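39 kDa initiator binding protein (Trichomonas vaginalis, PDB 1Q87) probably recognises the initiator (Inr) element of core promoters as part of a larger DNA-binding protein whose C-domain this chain represents. Local coordinates at residues A[120-123]-A[127-130]; A[33-38]-A[171-176]. All coordinates share one frame; numbering follows the deposited sequence.

Interaction 1 of 2, residues A[120-123]-A[127-130]; sequences LISN and HWLT
The CA atoms of Ser122 and His127 are 4.7 Å apart, where the chain folds back on the C-terminal part of helix 111-123. Here, within the C-domain, the loop after the helix turns back along the helix end, with three residues between the segments. The bond from His127 N to Ser122 O (2.7 Å) is weak, with an N-H...O angle of only 129°. His127 has positive phi (52°), which fits the sharp change of direction. Ser122 is the centre of the contact. OG lies anti to the backbone N (chi1 163°), turned toward the loop. Ser122 OG accepts a nearly straight bond from Leu129 N at 3.1 Å; Trp128 N lies at the same distance from Ser122 OG. The CB of Ser122 lies over one face of the Trp128 indole, a CH-pi contact 4.0 Å from the centroid of the five-membered ring. Ile121 CG2 approaches the edge of the same indole near Trp128 CZ2. Trp128 also meets the ring of Phe197, and it packs on Leu158 and Leu160 of strand 157-162. Trp128 NE1 is buried here without a polar partner. The Asn123 amide stands nearly perpendicular to the His127 imidazole, with Asn123 OD1 3.8 Å from His127 ND1.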
ATOM      1  N   LEU A 120      -3.760  -6.696  -8.363  1.00 60.90           N
ATOM      2  CA  LEU A 120      -3.958  -7.762  -9.330  1.00 64.82           C
ATOM      3  C   LEU A 120      -3.905  -9.133  -8.657  1.00 69.69           C
ATOM      4  O   LEU A 120      -4.649 -10.040  -9.037  1.00 70.97           O
ATOM      5  CB  LEU A 120      -2.923  -7.649 -10.449  1.00 68.38           C
ATOM      6  CG  LEU A 120      -3.279  -8.317 -11.781  1.00 77.51           C
ATOM      7  CD1 LEU A 120      -2.663  -9.709 -11.846  1.00 73.99           C
ATOM      8  CD2 LEU A 120      -4.812  -8.344 -11.954  1.00 73.14           C
ATOM      9  N   ILE A 121      -3.046  -9.263  -7.644  1.00 71.76           N
ATOM     10  CA  ILE A 121      -2.883 -10.502  -6.870  1.00 68.40           C
ATOM     11  C   ILE A 121      -4.185 -10.892  -6.162  1.00 70.89           C
ATOM     12  O   ILE A 121      -4.668 -12.015  -6.306  1.00 75.29           O
ATOM     13  CB  ILE A 121      -1.806 -10.339  -5.778  1.00 67.70           C
ATOM     14  CG1 ILE A 121      -0.508  -9.834  -6.391  1.00 70.34           C
ATOM     15  CG2 ILE A 121      -1.563 -11.633  -5.091  1.00 59.94           C
ATOM     16  CD1 ILE A 121       0.001 -10.690  -7.504  1.00 83.74           C
ATOM     17  N   SER A 122      -4.747  -9.961  -5.398  1.00 66.84           N
ATOM     18  CA  SER A 122      -5.980 -10.223  -4.667  1.00 65.50           C
ATOM     19  C   SER A 122      -7.160 -10.488  -5.595  1.00 71.55           C
ATOM     20  O   SER A 122      -8.074 -11.239  -5.247  1.00 69.64           O
ATOM     21  CB  SER A 122      -6.313  -9.045  -3.744  1.00 57.44           C
ATOM     22  OG  SER A 122      -7.672  -9.060  -3.316  1.00 55.82           O
ATOM     23  N   ASN A 123      -7.155  -9.859  -6.767  1.00 80.54           N
ATOM     24  CA  ASN A 123      -8.247 -10.049  -7.719  1.00 85.00           C
ATOM     25  C   ASN A 123      -8.222 -11.458  -8.278  1.00 83.93           C
ATOM     26  O   ASN A 123      -9.232 -11.938  -8.781  1.00 86.34           O
ATOM     27  CB  ASN A 123      -8.172  -9.032  -8.870  1.00 92.15           C
ATOM     28  CG  ASN A 123      -8.758  -7.667  -8.490  1.00 94.73           C
ATOM     29  OD1 ASN A 123      -9.926  -7.561  -8.106  1.00 92.62           O
ATOM     30  ND2 ASN A 123      -7.946  -6.622  -8.604  1.00101.00           N
ATOM     31  N   HIS A 127     -10.269 -12.213  -3.951  1.00 85.04           N
ATOM     32  CA  HIS A 127     -10.476 -10.835  -3.501  1.00 77.31           C
ATOM     33  C   HIS A 127     -10.424 -10.700  -1.984  1.00 69.88           C
ATOM     34  O   HIS A 127     -11.412 -10.372  -1.337  1.00 68.52           O
ATOM     35  CB  HIS A 127     -11.825 -10.309  -3.990  1.00 83.97           C
ATOM     36  CG  HIS A 127     -12.199 -10.768  -5.367  1.00 87.20           C
ATOM     37  ND1 HIS A 127     -12.401  -9.895  -6.408  1.00 88.33           N
ATOM     38  CD2 HIS A 127     -12.454 -12.008  -5.853  1.00 92.97           C
ATOM     39  CE1 HIS A 127     -12.771 -10.577  -7.483  1.00 93.27           C
ATOM     40  NE2 HIS A 127     -12.809 -11.858  -7.172  1.00 85.94           N
ATOM     41  N   TRP A 128      -9.257 -10.937  -1.417  1.00 70.32           N
ATOM     42  CA  TRP A 128      -9.106 -10.838   0.018  1.00 67.24           C
ATOM     43  C   TRP A 128      -8.803  -9.430   0.525  1.00 62.24           C
ATOM     44  O   TRP A 128      -9.182  -9.113   1.648  1.00 69.45           O
ATOM     45  CB  TRP A 128      -8.024 -11.821   0.514  1.00 66.90           C
ATOM     46  CG  TRP A 128      -6.750 -11.817  -0.289  1.00 61.79           C
ATOM     47  CD1 TRP A 128      -6.454 -12.601  -1.377  1.00 60.36           C
ATOM     48  CD2 TRP A 128      -5.614 -10.963  -0.088  1.00 58.69           C
ATOM     49  NE1 TRP A 128      -5.194 -12.284  -1.859  1.00 67.43           N
ATOM     50  CE2 TRP A 128      -4.663 -11.283  -1.085  1.00 58.23           C
ATOM     51  CE3 TRP A 128      -5.308  -9.956   0.836  1.00 62.81           C
ATOM     52  CZ2 TRP A 128      -3.431 -10.624  -1.181  1.00 67.63           C
ATOM     53  CZ3 TRP A 128      -4.072  -9.298   0.735  1.00 54.98           C
ATOM     54  CH2 TRP A 128      -3.158  -9.636  -0.260  1.00 63.01           C
ATOM     55  N   LEU A 129      -8.138  -8.595  -0.285  1.00 58.37           N
ATOM     56  CA  LEU A 129      -7.776  -7.217   0.103  1.00 48.10           C
ATOM     57  C   LEU A 129      -8.978  -6.290   0.333  1.00 55.98           C
ATOM     58  O   LEU A 129      -9.939  -6.289  -0.442  1.00 57.58           O
ATOM     59  CB  LEU A 129      -6.863  -6.583  -0.958  1.00 47.73           C
ATOM     60  CG  LEU A 129      -6.174  -5.237  -0.640  1.00 44.87           C
ATOM     61  CD1 LEU A 129      -5.154  -5.393   0.455  1.00 44.55           C
ATOM     62  CD2 LEU A 129      -5.473  -4.715  -1.857  1.00 50.69           C
ATOM     63  N   THR A 130      -8.932  -5.502   1.404  1.00 57.09           N
ATOM     64  CA  THR A 130     -10.019  -4.569   1.706  1.00 47.48           C
ATOM     65  C   THR A 130      -9.407  -3.295   2.286  1.00 47.83           C
ATOM     66  O   THR A 130      -8.446  -3.354   3.038  1.00 47.81           O
ATOM     67  CB  THR A 130     -11.012  -5.198   2.731  1.00 59.86           C
ATOM     68  OG1 THR A 130     -12.066  -4.270   3.044  1.00 56.92           O
ATOM     69  CG2 THR A 130     -10.278  -5.575   4.009  1.00 63.73           C
TER

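Interaction 2 of 2, residues A[33-38]-A[171-176]; sequences ETFRAK and NKPLIE
Phe35 and Leu174 have the nearest CA atoms, 6.7 Å apart, where the side of helix 29-47 meets a type I beta turn from Lys172 to Ile175. The turn is closed by the backbone bond from Ile175 N to Lys172 O. The side-chain contact across the segments is apolar. Phe35 has CG anti to the backbone N (chi1 171°), and its ring reaches Pro173. Pro173 CB is 3.4 Å from Phe35 CE2, near the rim of the ring. Pro173 CG stands over the same ring, 4.1 Å above its plane and displaced toward the rim. The two side chains cross at about a right angle. This packing joins the first long helix of the C-domain to the loop between strands 165-171 and 182-183 of the antiparallel sheet. Phe35 also meets Tyr99 edge to face and packs on Leu102 and Ala103 of helix 95-105. The two methyls of Leu174 straddle Thr34 and Phe35. Leu174 CD2 lies near the plane of the Phe35 ring, at its edge, 3.9 Å from Phe35 CB. Leu174 CD1 touches Thr34 CG2, also at 3.9 Å. The Thr34 hydroxyl is used within its own helix, bonded to Asn30 O. On another side of the helix, Arg36 NE forms a salt bridge with Glu33 OE2 at 2.8 Å.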
ATOM      1  N   GLU A  33      11.267  10.089   9.472  1.00 59.83           N
ATOM      2  CA  GLU A  33      11.247  11.520   9.299  1.00 67.87           C
ATOM      3  C   GLU A  33      11.375  11.874   7.829  1.00 62.93           C
ATOM      4  O   GLU A  33      10.710  12.790   7.351  1.00 59.64           O
ATOM      5  CB  GLU A  33      12.334  12.165  10.139  1.00 77.75           C
ATOM      6  CG  GLU A  33      11.934  12.171  11.618  1.00 95.16           C
ATOM      7  CD  GLU A  33      10.416  12.391  11.816  1.00100.53           C
ATOM      8  OE1 GLU A  33       9.905  13.464  11.399  1.00 98.51           O
ATOM      9  OE2 GLU A  33       9.745  11.485  12.380  1.00 95.89           O
ATOM     10  N   THR A  34      12.212  11.151   7.100  1.00 57.36           N
ATOM     11  CA  THR A  34      12.313  11.428   5.689  1.00 54.37           C
ATOM     12  C   THR A  34      10.917  11.255   5.077  1.00 59.01           C
ATOM     13  O   THR A  34      10.419  12.124   4.340  1.00 54.90           O
ATOM     14  CB  THR A  34      13.240  10.457   4.994  1.00 63.46           C
ATOM     15  OG1 THR A  34      14.577  10.645   5.478  1.00 63.59           O
ATOM     16  CG2 THR A  34      13.173  10.670   3.469  1.00 55.51           C
ATOM     17  N   PHE A  35      10.274  10.139   5.396  1.00 47.66           N
ATOM     18  CA  PHE A  35       8.972   9.891   4.826  1.00 51.00           C
ATOM     19  C   PHE A  35       7.932  10.912   5.279  1.00 52.17           C
ATOM     20  O   PHE A  35       7.021  11.281   4.518  1.00 48.61           O
ATOM     21  CB  PHE A  35       8.495   8.479   5.163  1.00 39.65           C
ATOM     22  CG  PHE A  35       7.075   8.241   4.785  1.00 43.35           C
ATOM     23  CD1 PHE A  35       6.083   8.266   5.751  1.00 38.08           C
ATOM     24  CD2 PHE A  35       6.716   8.051   3.443  1.00 34.29           C
ATOM     25  CE1 PHE A  35       4.740   8.097   5.387  1.00 40.46           C
ATOM     26  CE2 PHE A  35       5.414   7.896   3.084  1.00 35.49           C
ATOM     27  CZ  PHE A  35       4.416   7.913   4.048  1.00 39.91           C
ATOM     28  N   ARG A  36       8.075  11.362   6.517  1.00 54.53           N
ATOM     29  CA  ARG A  36       7.147  12.324   7.074  1.00 56.01           C
ATOM     30  C   ARG A  36       7.333  13.665   6.361  1.00 58.13           C
ATOM     31  O   ARG A  36       6.359  14.379   6.068  1.00 58.72           O
ATOM     32  CB  ARG A  36       7.412  12.480   8.557  1.00 52.82           C
ATOM     33  CG  ARG A  36       6.237  13.025   9.341  1.00 69.33           C
ATOM     34  CD  ARG A  36       6.627  13.220  10.808  1.00 83.56           C
ATOM     35  NE  ARG A  36       7.115  12.004  11.477  1.00 91.01           N
ATOM     36  CZ  ARG A  36       6.352  11.112  12.109  1.00 93.66           C
ATOM     37  NH1 ARG A  36       5.032  11.269  12.176  1.00 92.59           N
ATOM     38  NH2 ARG A  36       6.915  10.057  12.686  1.00 94.99           N
ATOM     39  N   ALA A  37       8.594  13.998   6.090  1.00 52.94           N
ATOM     40  CA  ALA A  37       8.919  15.233   5.400  1.00 55.46           C
ATOM     41  C   ALA A  37       8.289  15.182   4.007  1.00 55.04           C
ATOM     42  O   ALA A  37       7.766  16.194   3.541  1.00 57.43           O
ATOM     43  CB  ALA A  37      10.416  15.398   5.292  1.00 51.78           C
ATOM     44  N   LYS A  38       8.330  14.018   3.347  1.00 46.35           N
ATOM     45  CA  LYS A  38       7.720  13.915   2.033  1.00 47.41           C
ATOM     46  C   LYS A  38       6.227  14.126   2.075  1.00 45.76           C
ATOM     47  O   LYS A  38       5.678  14.802   1.220  1.00 53.07           O
ATOM     48  CB  LYS A  38       7.986  12.556   1.374  1.00 49.30           C
ATOM     49  CG  LYS A  38       9.046  12.579   0.325  1.00 64.38           C
ATOM     50  CD  LYS A  38       8.740  13.507  -0.832  1.00 65.22           C
ATOM     51  CE  LYS A  38      10.047  13.806  -1.576  1.00 71.76           C
ATOM     52  NZ  LYS A  38       9.821  14.412  -2.914  1.00 86.03           N
ATOM     53  N   ASN A 171       5.374  -2.370   3.208  1.00 48.24           N
ATOM     54  CA  ASN A 171       5.709  -1.646   2.015  1.00 41.58           C
ATOM     55  C   ASN A 171       6.725  -0.652   2.505  1.00 48.92           C
ATOM     56  O   ASN A 171       6.550  -0.099   3.588  1.00 47.83           O
ATOM     57  CB  ASN A 171       4.526  -0.881   1.449  1.00 48.20           C
ATOM     58  CG  ASN A 171       4.946   0.050   0.307  1.00 50.81           C
ATOM     59  OD1 ASN A 171       5.523  -0.405  -0.684  1.00 43.87           O
ATOM     60  ND2 ASN A 171       4.666   1.348   0.446  1.00 41.25           N
ATOM     61  N   LYS A 172       7.815  -0.473   1.751  1.00 50.51           N
ATOM     62  CA  LYS A 172       8.833   0.519   2.097  1.00 52.29           C
ATOM     63  C   LYS A 172       8.434   1.767   1.263  1.00 53.84           C
ATOM     64  O   LYS A 172       8.714   1.847   0.069  1.00 49.91           O
ATOM     65  CB  LYS A 172      10.208   0.023   1.676  1.00 64.79           C
ATOM     66  CG  LYS A 172      10.566  -1.348   2.220  1.00 73.03           C
ATOM     67  CD  LYS A 172      10.936  -1.267   3.693  1.00 80.56           C
ATOM     68  CE  LYS A 172      12.330  -0.658   3.892  1.00 82.90           C
ATOM     69  NZ  LYS A 172      12.631  -0.391   5.339  1.00 81.26           N
ATOM     70  N   PRO A 173       7.789   2.761   1.891  1.00 45.99           N
ATOM     71  CA  PRO A 173       7.347   3.979   1.195  1.00 49.75           C
ATOM     72  C   PRO A 173       8.388   4.863   0.511  1.00 48.74           C
ATOM     73  O   PRO A 173       8.016   5.750  -0.217  1.00 53.76           O
ATOM     74  CB  PRO A 173       6.541   4.758   2.259  1.00 43.08           C
ATOM     75  CG  PRO A 173       6.616   3.918   3.512  1.00 44.12           C
ATOM     76  CD  PRO A 173       7.760   2.944   3.341  1.00 38.01           C
ATOM     77  N   LEU A 174       9.678   4.636   0.731  1.00 53.48           N
ATOM     78  CA  LEU A 174      10.684   5.450   0.040  1.00 54.63           C
ATOM     79  C   LEU A 174      11.299   4.726  -1.174  1.00 56.23           C
ATOM     80  O   LEU A 174      12.131   5.291  -1.880  1.00 54.59           O
ATOM     81  CB  LEU A 174      11.813   5.851   0.994  1.00 44.86           C
ATOM     82  CG  LEU A 174      11.407   6.515   2.311  1.00 58.59           C
ATOM     83  CD1 LEU A 174      12.639   6.792   3.211  1.00 49.98           C
ATOM     84  CD2 LEU A 174      10.672   7.787   1.973  1.00 49.56           C
ATOM     85  N   ILE A 175      10.863   3.497  -1.441  1.00 55.02           N
ATOM     86  CA  ILE A 175      11.435   2.736  -2.532  1.00 49.12           C
ATOM     87  C   ILE A 175      10.512   2.560  -3.707  1.00 51.98           C
ATOM     88  O   ILE A 175       9.415   1.988  -3.581  1.00 50.42           O
ATOM     89  CB  ILE A 175      11.913   1.346  -2.061  1.00 54.87           C
ATOM     90  CG1 ILE A 175      12.929   1.501  -0.925  1.00 53.38           C
ATOM     91  CG2 ILE A 175      12.484   0.545  -3.250  1.00 52.77           C
ATOM     92  CD1 ILE A 175      14.155   2.313  -1.270  1.00 48.17           C
ATOM     93  N   GLU A 176      10.980   3.045  -4.861  1.00 52.32           N
ATOM     94  CA  GLU A 176      10.198   2.967  -6.081  1.00 51.21           C
ATOM     95  C   GLU A 176       9.932   1.526  -6.446  1.00 48.09           C
ATOM     96  O   GLU A 176      10.681   0.621  -6.116  1.00 41.47           O
ATOM     97  CB  GLU A 176      10.912   3.675  -7.225  1.00 58.87           C
ATOM     98  CG  GLU A 176      10.982   5.178  -7.044  1.00 73.75           C
ATOM     99  CD  GLU A 176      11.593   5.888  -8.242  1.00 85.71           C
ATOM    100  OE1 GLU A 176      11.257   5.510  -9.395  1.00 87.64           O
ATOM    101  OE2 GLU A 176      12.395   6.828  -8.030  1.00 90.14           O
TER

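Interactions 1 and 2 lie on opposite sides of the chain's centre, with their own centres about 24 Å apart and no touch between them. Both are partly buried and join a helix to a loop. Interaction 1 is local and folds the chain back after helix 111-123. Interaction 2 brings together segments 133 residues apart at their closest ends and encloses interaction 1 in sequence. The chemistry differs. The 120-123/127-130 contact mixes polar bonds to the loop backbone with an aromatic face. The 33-38/171-176 contact rests on apolar side chains. Helix 111-123 reaches both sites: Lys114 bonds Asn171 OD1 and Ile175 O in the loop of interaction 2.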